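Local atomic coordinates of Cyp101j2 (Sphingobium yanoikuyae, PDB entry 5KYO), a protein that is a haem-containing cytochrome P450 monooxygenase that probably hydroxylates 1,8-cineole. Residues His72-Thr77 and Glu330-Lys335; Thr94-Phe99 and Val340-Val345; Phe102-Val107 and Ser319-Leu324. All blocks are in the same frame, centred on the assembly; numbering follows the deposited sequence. Where two conformers were deposited one is given.

In the fold
The three contacts gather round one mixed sheet of the P450 fold, with strand order 74-77, 83-86, 339-343, 318-323, 102-103. Interaction 1 touches the outermost strand 74-77, interaction 2 sets helix 89-97 on strand 339-343, and interaction 3 pairs the other outermost strand, 102-103, with 318-323. Centres of interactions 2 and 3 lie about 9 Å apart, joined by backbone bonding between their strands; that of interaction 1 is about 13 Å from interaction 2 and about 15 Å from interaction 3. Along the chain interaction 3 is nested within the loops closed by the other two, whose segments alternate. Distant regions thus converge on a sheet whose strand 318-323, with the loop after 102-103 and the start of helix 344-348, borders the haem.

Interaction 1: His72-Thr77 and Glu330-Lys335; sequences HPLMWT and EGVLLK
Leu74 meets Val332 and Leu334 with a single methyl, CD2, and this is where the two segments pack closely. CD2 lies 3.9 Å from Val332 CG2, the two side chains slanting across one another, and the tip of Leu334 comes in from farther off, its CD2 4.3 Å from Leu74 CD2. Leu74 holds CG anti to its backbone nitrogen (chi1 -169°), which carries the branch out to these residues and over the aliphatic start of Glu330, whose CB is 4.0 Å from Leu74 CD2. No direct hydrogen bond links the segments. The contact joins an outermost strand of the mixed P450 sheet, 74-77, to the small antiparallel hairpin of strands 327-329 and 332-334, while Trp84 of the adjacent strand and Leu91 of helix 89-97 pack against the same apolar cluster. Toward the partly exposed side the fit becomes looser and wetter. There the Glu330 chain bends at chi2 (-66°), bringing OE1 within 3.7 Å of Pro73 CB, with the two side chains nearly perpendicular. A water donates to Glu330 OE1 at 2.8 Å and accepts only a weak bond from Leu74 N, a long 3.3 Å from the water oxygen.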
loop_
_atom_site.group_PDB
_atom_site.type_symbol
_atom_site.label_atom_id
_atom_site.label_comp_id
_atom_site.label_asym_id
_atom_site.label_seq_id
_atom_site.Cartn_x
_atom_site.Cartn_y
_atom_site.Cartn_z
ATOM N N HIS A 72 20.532 -2.477 17.616
ATOM C CA HIS A 72 19.734 -3.689 17.776
ATOM C C HIS A 72 18.707 -3.831 16.653
ATOM O O HIS A 72 18.283 -2.835 16.076
ATOM C CB HIS A 72 19.014 -3.687 19.126
ATOM C CG HIS A 72 19.933 -3.569 20.300
ATOM N ND1 HIS A 72 20.422 -4.667 20.973
ATOM C CD2 HIS A 72 20.453 -2.483 20.919
ATOM C CE1 HIS A 72 21.204 -4.262 21.959
ATOM N NE2 HIS A 72 21.240 -2.941 21.948
ATOM N N PRO A 73 18.315 -5.077 16.343
ATOM C CA PRO A 73 17.228 -5.356 15.398
ATOM C C PRO A 73 15.908 -4.707 15.820
ATOM O O PRO A 73 15.070 -4.399 14.971
ATOM C CB PRO A 73 17.112 -6.880 15.439
ATOM C CG PRO A 73 18.460 -7.345 15.830
ATOM C CD PRO A 73 18.979 -6.314 16.788
ATOM N N LEU A 74 15.722 -4.511 17.121
ATOM C CA LEU A 74 14.503 -3.891 17.616
ATOM C C LEU A 74 14.854 -2.631 18.375
ATOM O O LEU A 74 15.439 -2.699 19.452
ATOM C CB LEU A 74 13.718 -4.859 18.512
ATOM C CG LEU A 74 12.294 -4.437 18.902
ATOM C CD1 LEU A 74 11.321 -4.705 17.767
ATOM C CD2 LEU A 74 11.810 -5.130 20.173
ATOM N N MET A 75 14.505 -1.482 17.813
ATOM C CA MET A 75 14.753 -0.199 18.469
ATOM C C MET A 75 13.438 0.436 18.913
ATOM O O MET A 75 12.357 -0.076 18.609
ATOM C CB MET A 75 15.514 0.756 17.531
ATOM C CG MET A 75 16.888 0.258 17.102
ATOM S SD MET A 75 18.086 0.246 18.471
ATOM C CE MET A 75 18.446 1.989 18.572
ATOM N N TRP A 76 13.539 1.561 19.620
ATOM C CA TRP A 76 12.378 2.249 20.176
ATOM C C TRP A 76 12.525 3.749 19.966
ATOM O O TRP A 76 13.604 4.309 20.174
ATOM C CB TRP A 76 12.224 1.927 21.668
ATOM C CG TRP A 76 11.008 2.510 22.324
ATOM C CD1 TRP A 76 9.804 1.890 22.519
ATOM C CD2 TRP A 76 10.880 3.819 22.897
ATOM N NE1 TRP A 76 8.936 2.736 23.159
ATOM C CE2 TRP A 76 9.570 3.926 23.403
ATOM C CE3 TRP A 76 11.742 4.913 23.022
ATOM C CZ2 TRP A 76 9.100 5.082 24.023
ATOM C CZ3 TRP A 76 11.275 6.064 23.637
ATOM C CH2 TRP A 76 9.967 6.136 24.140
ATOM N N THR A 77 11.445 4.391 19.535
ATOM C CA THR A 77 11.451 5.819 19.217
ATOM C C THR A 77 10.419 6.542 20.075
ATOM O O THR A 77 9.311 6.043 20.272
ATOM C CB THR A 77 11.157 6.079 17.701
ATOM O OG1 THR A 77 11.025 7.490 17.445
ATOM C CG2 THR A 77 9.877 5.365 17.269
ATOM N N GLU A 330 13.019 -10.271 21.822
ATOM C CA GLU A 330 14.239 -9.592 21.397
ATOM C C GLU A 330 15.051 -9.002 22.550
ATOM O O GLU A 330 15.687 -7.955 22.399
ATOM C CB GLU A 330 13.899 -8.495 20.386
ATOM C CG GLU A 330 13.506 -9.036 19.012
ATOM C CD GLU A 330 14.657 -9.736 18.319
ATOM O OE1 GLU A 330 15.661 -9.064 18.003
ATOM O OE2 GLU A 330 14.566 -10.959 18.096
ATOM N N GLY A 331 15.027 -9.682 23.694
ATOM C CA GLY A 331 15.855 -9.299 24.826
ATOM C C GLY A 331 15.308 -8.131 25.617
ATOM O O GLY A 331 15.975 -7.597 26.506
ATOM N N VAL A 332 14.093 -7.715 25.290
ATOM C CA VAL A 332 13.431 -6.681 26.073
ATOM C C VAL A 332 12.068 -7.165 26.536
ATOM O O VAL A 332 11.592 -8.218 26.108
ATOM C CB VAL A 332 13.260 -5.362 25.282
ATOM C CG1 VAL A 332 14.601 -4.785 24.917
ATOM C CG2 VAL A 332 12.393 -5.575 24.033
ATOM N N LEU A 333 11.456 -6.397 27.429
ATOM C CA LEU A 333 10.103 -6.683 27.878
ATOM C C LEU A 333 9.110 -5.788 27.154
ATOM O O LEU A 333 9.111 -4.564 27.330
ATOM C CB LEU A 333 9.969 -6.490 29.392
ATOM C CG LEU A 333 8.592 -6.840 29.968
ATOM C CD1 LEU A 333 8.284 -8.324 29.798
ATOM C CD2 LEU A 333 8.482 -6.424 31.431
ATOM N N LEU A 334 8.266 -6.405 26.334
ATOM C CA LEU A 334 7.188 -5.693 25.668
ATOM C C LEU A 334 5.946 -5.650 26.543
ATOM O O LEU A 334 5.274 -6.666 26.726
ATOM C CB LEU A 334 6.840 -6.355 24.335
ATOM C CG LEU A 334 7.974 -6.568 23.345
ATOM C CD1 LEU A 334 7.384 -7.092 22.035
ATOM C CD2 LEU A 334 8.720 -5.265 23.153
ATOM N N LYS A 335 5.635 -4.471 27.069
ATOM C CA LYS A 335 4.472 -4.314 27.928
ATOM C C LYS A 335 3.205 -4.526 27.116
ATOM O O LYS A 335 3.201 -4.324 25.900
ATOM C CB LYS A 335 4.463 -2.931 28.582
ATOM C CG LYS A 335 5.495 -2.736 29.689
ATOM C CD LYS A 335 5.302 -1.380 30.383
ATOM C CE LYS A 335 6.230 -1.225 31.590
ATOM N NZ LYS A 335 6.201 0.149 32.173
HETATM O O HOH W 1 16.793 -6.842 19.163
#

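Interaction 2: Thr94-Phe99 and Val340-Val345; sequences TVMSDF and VMAPTV
Val95 presents a branched face from helix 89-97 to two strand residues, Val340 and Ala342. Its CB and CG1 both sit over the methyl of Ala342, CB to CB being 3.8 Å, and CG1 also reaches Val340 CG1 at 3.9 Å. The two valines slant across each other rather than lying in line. In Val340 the methyl CG1 stands opposite the backbone nitrogen (chi1 -178°) and faces both Val95 methyls, its distance to Val95 CG2 being 4.0 Å. This is helix-on-sheet packing in the P450 fold, with helix 89-97 laid on strand 339-343; Phe102 of strand 102-103 and Arg321 of strand 318-323 touch Val95 as well. The next residue, Met96, approaches differently. Its chi1 of -123° falls away from the usual staggered values, and the chain turns at chi3 (-80°) to bring the terminal methyl inward. Met96 CE then stands 3.3 Å from Ala342 O, its methyl set against the carbonyl oxygen. Met96 SD, one atom back, lies 4.5 Å from CG2 of Thr344, a residue of the haem pocket whose OG1 is hydrogen-bonded to Val317 O.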
loop_
_atom_site.group_PDB
_atom_site.type_symbol
_atom_site.label_atom_id
_atom_site.label_comp_id
_atom_site.label_asym_id
_atom_site.label_seq_id
_atom_site.Cartn_x
_atom_site.Cartn_y
_atom_site.Cartn_z
ATOM N N THR A 94 8.119 -11.721 11.207
ATOM C CA THR A 94 7.586 -12.355 12.413
ATOM C C THR A 94 6.507 -11.492 13.063
ATOM O O THR A 94 5.422 -11.974 13.342
ATOM C CB THR A 94 8.702 -12.639 13.448
ATOM O OG1 THR A 94 9.536 -13.707 12.978
ATOM C CG2 THR A 94 8.102 -13.029 14.796
ATOM N N VAL A 95 6.804 -10.216 13.302
ATOM C CA VAL A 95 5.797 -9.314 13.867
ATOM C C VAL A 95 4.613 -9.224 12.918
ATOM O O VAL A 95 3.448 -9.248 13.347
ATOM C CB VAL A 95 6.370 -7.902 14.139
ATOM C CG1 VAL A 95 5.285 -6.969 14.661
ATOM C CG2 VAL A 95 7.493 -7.988 15.144
ATOM N N MET A 96 4.915 -9.168 11.620
ATOM C CA MET A 96 3.874 -9.088 10.601
ATOM C C MET A 96 2.885 -10.249 10.648
ATOM O O MET A 96 1.684 -10.057 10.453
ATOM C CB MET A 96 4.501 -9.046 9.220
ATOM C CG MET A 96 4.112 -7.863 8.413
ATOM S SD MET A 96 5.144 -7.856 6.952
ATOM C CE MET A 96 6.665 -7.162 7.598
ATOM N N SER A 97 3.404 -11.450 10.900
ATOM C CA SER A 97 2.636 -12.678 10.730
ATOM C C SER A 97 2.194 -13.358 12.028
ATOM O O SER A 97 1.213 -14.088 12.021
ATOM C CB SER A 97 3.447 -13.681 9.903
ATOM O OG SER A 97 4.713 -13.922 10.497
ATOM N N ASP A 98 2.916 -13.135 13.128
ATOM C CA ASP A 98 2.653 -13.860 14.375
ATOM C C ASP A 98 1.526 -13.222 15.194
ATOM O O ASP A 98 1.773 -12.552 16.201
ATOM C CB ASP A 98 3.927 -13.945 15.217
ATOM C CG ASP A 98 3.756 -14.799 16.466
ATOM O OD1 ASP A 98 2.683 -15.422 16.641
ATOM O OD2 ASP A 98 4.710 -14.847 17.273
ATOM N N PHE A 99 0.294 -13.456 14.764
ATOM C CA PHE A 99 -0.867 -12.827 15.376
ATOM C C PHE A 99 -1.059 -13.224 16.842
ATOM O O PHE A 99 -1.644 -12.469 17.617
ATOM C CB PHE A 99 -2.129 -13.147 14.568
ATOM C CG PHE A 99 -2.503 -14.609 14.548
ATOM C CD1 PHE A 99 -2.045 -15.444 13.542
ATOM C CD2 PHE A 99 -3.339 -15.142 15.521
ATOM C CE1 PHE A 99 -2.403 -16.791 13.512
ATOM C CE2 PHE A 99 -3.696 -16.487 15.500
ATOM C CZ PHE A 99 -3.229 -17.311 14.493
ATOM N N VAL A 340 4.301 -2.141 17.932
ATOM C CA VAL A 340 5.501 -2.527 17.204
ATOM C C VAL A 340 5.323 -2.334 15.699
ATOM O O VAL A 340 4.467 -2.969 15.077
ATOM C CB VAL A 340 5.898 -3.988 17.469
ATOM C CG1 VAL A 340 7.173 -4.301 16.722
ATOM C CG2 VAL A 340 6.073 -4.249 18.983
ATOM N N MET A 341 6.144 -1.447 15.138
ATOM C CA MET A 341 6.141 -1.184 13.704
ATOM C C MET A 341 6.978 -2.242 12.990
ATOM O O MET A 341 8.054 -2.600 13.442
ATOM C CB MET A 341 6.664 0.226 13.409
ATOM C CG MET A 341 6.508 0.667 11.970
ATOM S SD MET A 341 6.656 2.447 11.751
ATOM C CE MET A 341 5.067 3.017 12.362
ATOM N N ALA A 342 6.459 -2.760 11.884
ATOM C CA ALA A 342 7.132 -3.833 11.160
ATOM C C ALA A 342 7.082 -3.566 9.659
ATOM O O ALA A 342 6.282 -4.168 8.953
ATOM C CB ALA A 342 6.485 -5.178 11.490
ATOM N N PRO A 343 7.936 -2.652 9.173
ATOM C CA PRO A 343 7.831 -2.171 7.790
ATOM C C PRO A 343 8.172 -3.217 6.731
ATOM O O PRO A 343 9.185 -3.918 6.820
ATOM C CB PRO A 343 8.840 -1.014 7.745
ATOM C CG PRO A 343 9.008 -0.611 9.180
ATOM C CD PRO A 343 8.935 -1.892 9.937
ATOM N N THR A 344 7.333 -3.296 5.707
ATOM C CA THR A 344 7.645 -4.149 4.579
ATOM C C THR A 344 8.994 -3.726 3.997
ATOM O O THR A 344 9.680 -4.533 3.402
ATOM C CB THR A 344 6.565 -4.087 3.484
ATOM O OG1 THR A 344 6.520 -2.769 2.943
ATOM C CG2 THR A 344 5.187 -4.401 4.077
ATOM N N VAL A 345 9.345 -2.456 4.195
ATOM C CA VAL A 345 10.563 -1.847 3.651
ATOM C C VAL A 345 11.837 -2.536 4.129
ATOM O O VAL A 345 12.750 -2.774 3.336
ATOM C CB VAL A 345 10.661 -0.343 4.023
ATOM C CG1 VAL A 345 11.928 0.287 3.430
ATOM C CG2 VAL A 345 9.419 0.398 3.565
#

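Interaction 3: Phe102-Val107 and Ser319-Leu324; sequences FSNHTV and SAREVL. With HEM (protoporphyrin IX containing Fe), chain G.
A haem propionate site is built where Phe102-Val107 runs beside strand 318-323, and Arg321 and Asn104 supply two of its donors; the haem is also hydrogen-bonded to His130 and His377. Arg321 NH2 gives a nearly straight bond to HEM O1A (2.9 Å), with the oxygen at the edge of the guanidinium; Asn104 ND2 reaches HEM O2A at 3.2 Å. The Asn104 amide lies over one guanidinium face, ND2 above its centre and the planes 48° apart. Arg321 bends at chi2 (-77°), turning the group so that NH1 bonds Ser319 OG and Ala320 O, while NE donates to a water that also lies 2.8 Å from Phe102 O. Replacing Arg321 with an alanine would probably leave propionate O1A without its charged partner and the Asn104 amide without the flat group beneath it. Behind the site, the antiparallel edge of the P450 sheet is closed by the hydrogen-bonded pair Ser103 and Glu322, with Ser103 N to Glu322 O and Glu322 N to Ser103 O both 2.9 Å. On the face bearing these two side chains, His105 ND1 donates in its ring plane to the syn side of Glu322 OE1 at 2.8 Å, tilted 32° out of the carboxylate plane; Glu322 OE2 forms a salt bridge with Lys111.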
loop_
_atom_site.group_PDB
_atom_site.type_symbol
_atom_site.label_atom_id
_atom_site.label_comp_id
_atom_site.label_asym_id
_atom_site.label_seq_id
_atom_site.Cartn_x
_atom_site.Cartn_y
_atom_site.Cartn_z
ATOM N N PHE A 102 1.451 -10.573 18.204
ATOM C CA PHE A 102 1.345 -9.219 17.671
ATOM C C PHE A 102 0.044 -9.062 16.892
ATOM O O PHE A 102 -0.169 -9.729 15.880
ATOM C CB PHE A 102 2.559 -8.902 16.792
ATOM C CG PHE A 102 3.871 -9.101 17.497
ATOM C CD1 PHE A 102 4.429 -8.083 18.251
ATOM C CD2 PHE A 102 4.534 -10.323 17.431
ATOM C CE1 PHE A 102 5.633 -8.276 18.916
ATOM C CE2 PHE A 102 5.738 -10.516 18.095
ATOM C CZ PHE A 102 6.282 -9.495 18.832
ATOM N N SER A 103 -0.829 -8.195 17.398
ATOM C CA SER A 103 -2.220 -8.129 16.959
ATOM C C SER A 103 -2.517 -6.979 15.991
ATOM O O SER A 103 -1.935 -5.895 16.101
ATOM C CB SER A 103 -3.125 -8.008 18.191
ATOM O OG SER A 103 -4.471 -7.727 17.842
ATOM N N ASN A 104 -3.434 -7.217 15.053
ATOM C CA ASN A 104 -3.893 -6.166 14.141
ATOM C C ASN A 104 -4.923 -5.241 14.804
ATOM O O ASN A 104 -5.640 -4.508 14.119
ATOM C CB ASN A 104 -4.501 -6.770 12.860
ATOM C CG ASN A 104 -3.447 -7.170 11.830
ATOM O OD1 ASN A 104 -2.628 -8.051 12.082
ATOM N ND2 ASN A 104 -3.486 -6.539 10.650
ATOM N N HIS A 105 -4.997 -5.271 16.133
ATOM C CA HIS A 105 -5.989 -4.469 16.854
ATOM C C HIS A 105 -5.701 -2.978 16.696
ATOM O O HIS A 105 -6.628 -2.181 16.538
ATOM C CB HIS A 105 -6.045 -4.866 18.332
ATOM C CG HIS A 105 -7.108 -4.149 19.107
ATOM N ND1 HIS A 105 -6.815 -3.201 20.065
ATOM C CD2 HIS A 105 -8.459 -4.232 19.057
ATOM C CE1 HIS A 105 -7.942 -2.735 20.576
ATOM N NE2 HIS A 105 -8.953 -3.339 19.977
ATOM N N THR A 106 -4.415 -2.616 16.702
ATOM C CA THR A 106 -3.974 -1.292 16.275
ATOM C C THR A 106 -2.827 -1.483 15.291
ATOM O O THR A 106 -1.957 -2.318 15.516
ATOM C CB THR A 106 -3.499 -0.396 17.445
ATOM O OG1 THR A 106 -2.339 -0.968 18.052
ATOM C CG2 THR A 106 -4.564 -0.267 18.492
ATOM N N VAL A 107 -2.854 -0.744 14.185
ATOM C CA VAL A 107 -1.829 -0.874 13.151
ATOM C C VAL A 107 -1.244 0.464 12.772
ATOM O O VAL A 107 -0.383 0.534 11.907
ATOM C CB VAL A 107 -2.362 -1.547 11.846
ATOM C CG1 VAL A 107 -2.784 -2.973 12.106
ATOM C CG2 VAL A 107 -3.481 -0.731 11.215
ATOM N N SER A 319 3.258 -1.113 8.286
ATOM C CA SER A 319 2.138 -1.425 9.152
ATOM C C SER A 319 2.709 -1.727 10.535
ATOM O O SER A 319 3.920 -1.963 10.671
ATOM C CB SER A 319 1.332 -2.601 8.573
ATOM O OG SER A 319 0.292 -3.012 9.426
ATOM N N ALA A 320 1.862 -1.695 11.557
ATOM C CA ALA A 320 2.320 -1.939 12.921
ATOM C C ALA A 320 1.442 -2.992 13.573
ATOM O O ALA A 320 0.488 -3.464 12.956
ATOM C CB ALA A 320 2.315 -0.654 13.724
ATOM N N ARG A 321 1.782 -3.374 14.803
ATOM C CA ARG A 321 1.008 -4.354 15.566
ATOM C C ARG A 321 0.952 -3.966 17.054
ATOM O O ARG A 321 1.859 -3.322 17.578
ATOM C CB ARG A 321 1.605 -5.760 15.424
ATOM C CG ARG A 321 1.588 -6.354 14.006
ATOM C CD ARG A 321 0.217 -6.851 13.601
ATOM N NE ARG A 321 0.236 -7.441 12.265
ATOM C CZ ARG A 321 0.167 -6.735 11.137
ATOM N NH1 ARG A 321 0.069 -5.413 11.181
ATOM N NH2 ARG A 321 0.188 -7.349 9.969
ATOM N N GLU A 322 -0.133 -4.346 17.721
ATOM C CA GLU A 322 -0.269 -4.091 19.148
ATOM C C GLU A 322 0.104 -5.318 19.965
ATOM O O GLU A 322 -0.283 -6.433 19.659
ATOM C CB GLU A 322 -1.703 -3.660 19.487
ATOM C CG GLU A 322 -1.944 -3.438 20.967
ATOM C CD GLU A 322 -3.319 -2.871 21.261
ATOM O OE1 GLU A 322 -4.103 -2.675 20.314
ATOM O OE2 GLU A 322 -3.610 -2.609 22.446
ATOM N N VAL A 323 0.850 -5.099 21.034
ATOM C CA VAL A 323 1.137 -6.168 21.967
ATOM C C VAL A 323 -0.034 -6.289 22.942
ATOM O O VAL A 323 -0.449 -5.296 23.545
ATOM C CB VAL A 323 2.438 -5.901 22.707
ATOM C CG1 VAL A 323 2.691 -6.967 23.734
ATOM C CG2 VAL A 323 3.608 -5.844 21.709
ATOM N N LEU A 324 -0.591 -7.489 23.072
ATOM C CA LEU A 324 -1.755 -7.665 23.929
ATOM C C LEU A 324 -1.365 -8.136 25.333
ATOM O O LEU A 324 -2.065 -7.841 26.303
ATOM C CB LEU A 324 -2.745 -8.647 23.298
ATOM C CG LEU A 324 -3.108 -8.436 21.825
ATOM C CD1 LEU A 324 -4.235 -9.379 21.432
ATOM C CD2 LEU A 324 -3.480 -6.985 21.552
HETATM C CHA HEM G . -3.476 -5.332 2.944
HETATM C CHB HEM G . 0.173 -3.405 0.384
HETATM C CHC HEM G . -2.869 -2.750 -3.385
HETATM C CHD HEM G . -6.602 -3.770 -0.500
HETATM C C1A HEM G . -2.206 -4.944 2.589
HETATM C C2A HEM G . -0.985 -5.114 3.367
HETATM C C3A HEM G . 0.022 -4.560 2.654
HETATM C C4A HEM G . -0.519 -4.042 1.407
HETATM C CMA HEM G . 1.512 -4.519 3.075
HETATM C CAA HEM G . -0.823 -5.795 4.756
HETATM C CBA HEM G . -1.201 -4.870 5.909
HETATM C CGA HEM G . -0.921 -5.540 7.233
HETATM O O1A HEM G . 0.265 -5.869 7.517
HETATM O O2A HEM G . -1.878 -5.744 8.026
HETATM C C1B HEM G . -0.328 -3.112 -0.879
HETATM C C2B HEM G . 0.445 -2.670 -2.037
HETATM C C3B HEM G . -0.404 -2.483 -3.068
HETATM C C4B HEM G . -1.731 -2.802 -2.602
HETATM C CMB HEM G . 1.979 -2.449 -2.073
HETATM C CAB HEM G . -0.134 -2.027 -4.532
HETATM C CBB HEM G . 1.064 -1.832 -5.089
HETATM C C1C HEM G . -4.142 -3.003 -2.941
HETATM C C2C HEM G . -5.343 -2.998 -3.753
HETATM C C3C HEM G . -6.379 -3.269 -2.945
HETATM C C4C HEM G . -5.855 -3.474 -1.608
HETATM C CMC HEM G . -5.339 -2.692 -5.266
HETATM C CAC HEM G . -7.881 -3.394 -3.248
HETATM C CBC HEM G . -8.429 -3.405 -4.465
HETATM C C1D HEM G . -6.126 -4.246 0.700
HETATM C C2D HEM G . -6.942 -4.612 1.845
HETATM C C3D HEM G . -5.960 -5.106 2.882
HETATM C C4D HEM G . -4.648 -4.985 2.304
HETATM C CMD HEM G . -8.479 -4.581 2.066
HETATM C CAD HEM G . -6.324 -5.610 4.296
HETATM C CBD HEM G . -6.223 -7.134 4.381
HETATM C CGD HEM G . -6.591 -7.562 5.790
HETATM O O1D HEM G . -7.429 -8.482 5.967
HETATM O O2D HEM G . -6.045 -6.948 6.742
HETATM N NA HEM G . -1.875 -4.292 1.402
HETATM N NB HEM G . -1.649 -3.172 -1.275
HETATM N NC HEM G . -4.486 -3.308 -1.644
HETATM N ND HEM G . -4.794 -4.470 1.018
HETATM FE FE HEM G . -3.174 -3.975 -0.170
HETATM O O HOH W 2 0.825 -10.000 13.270
#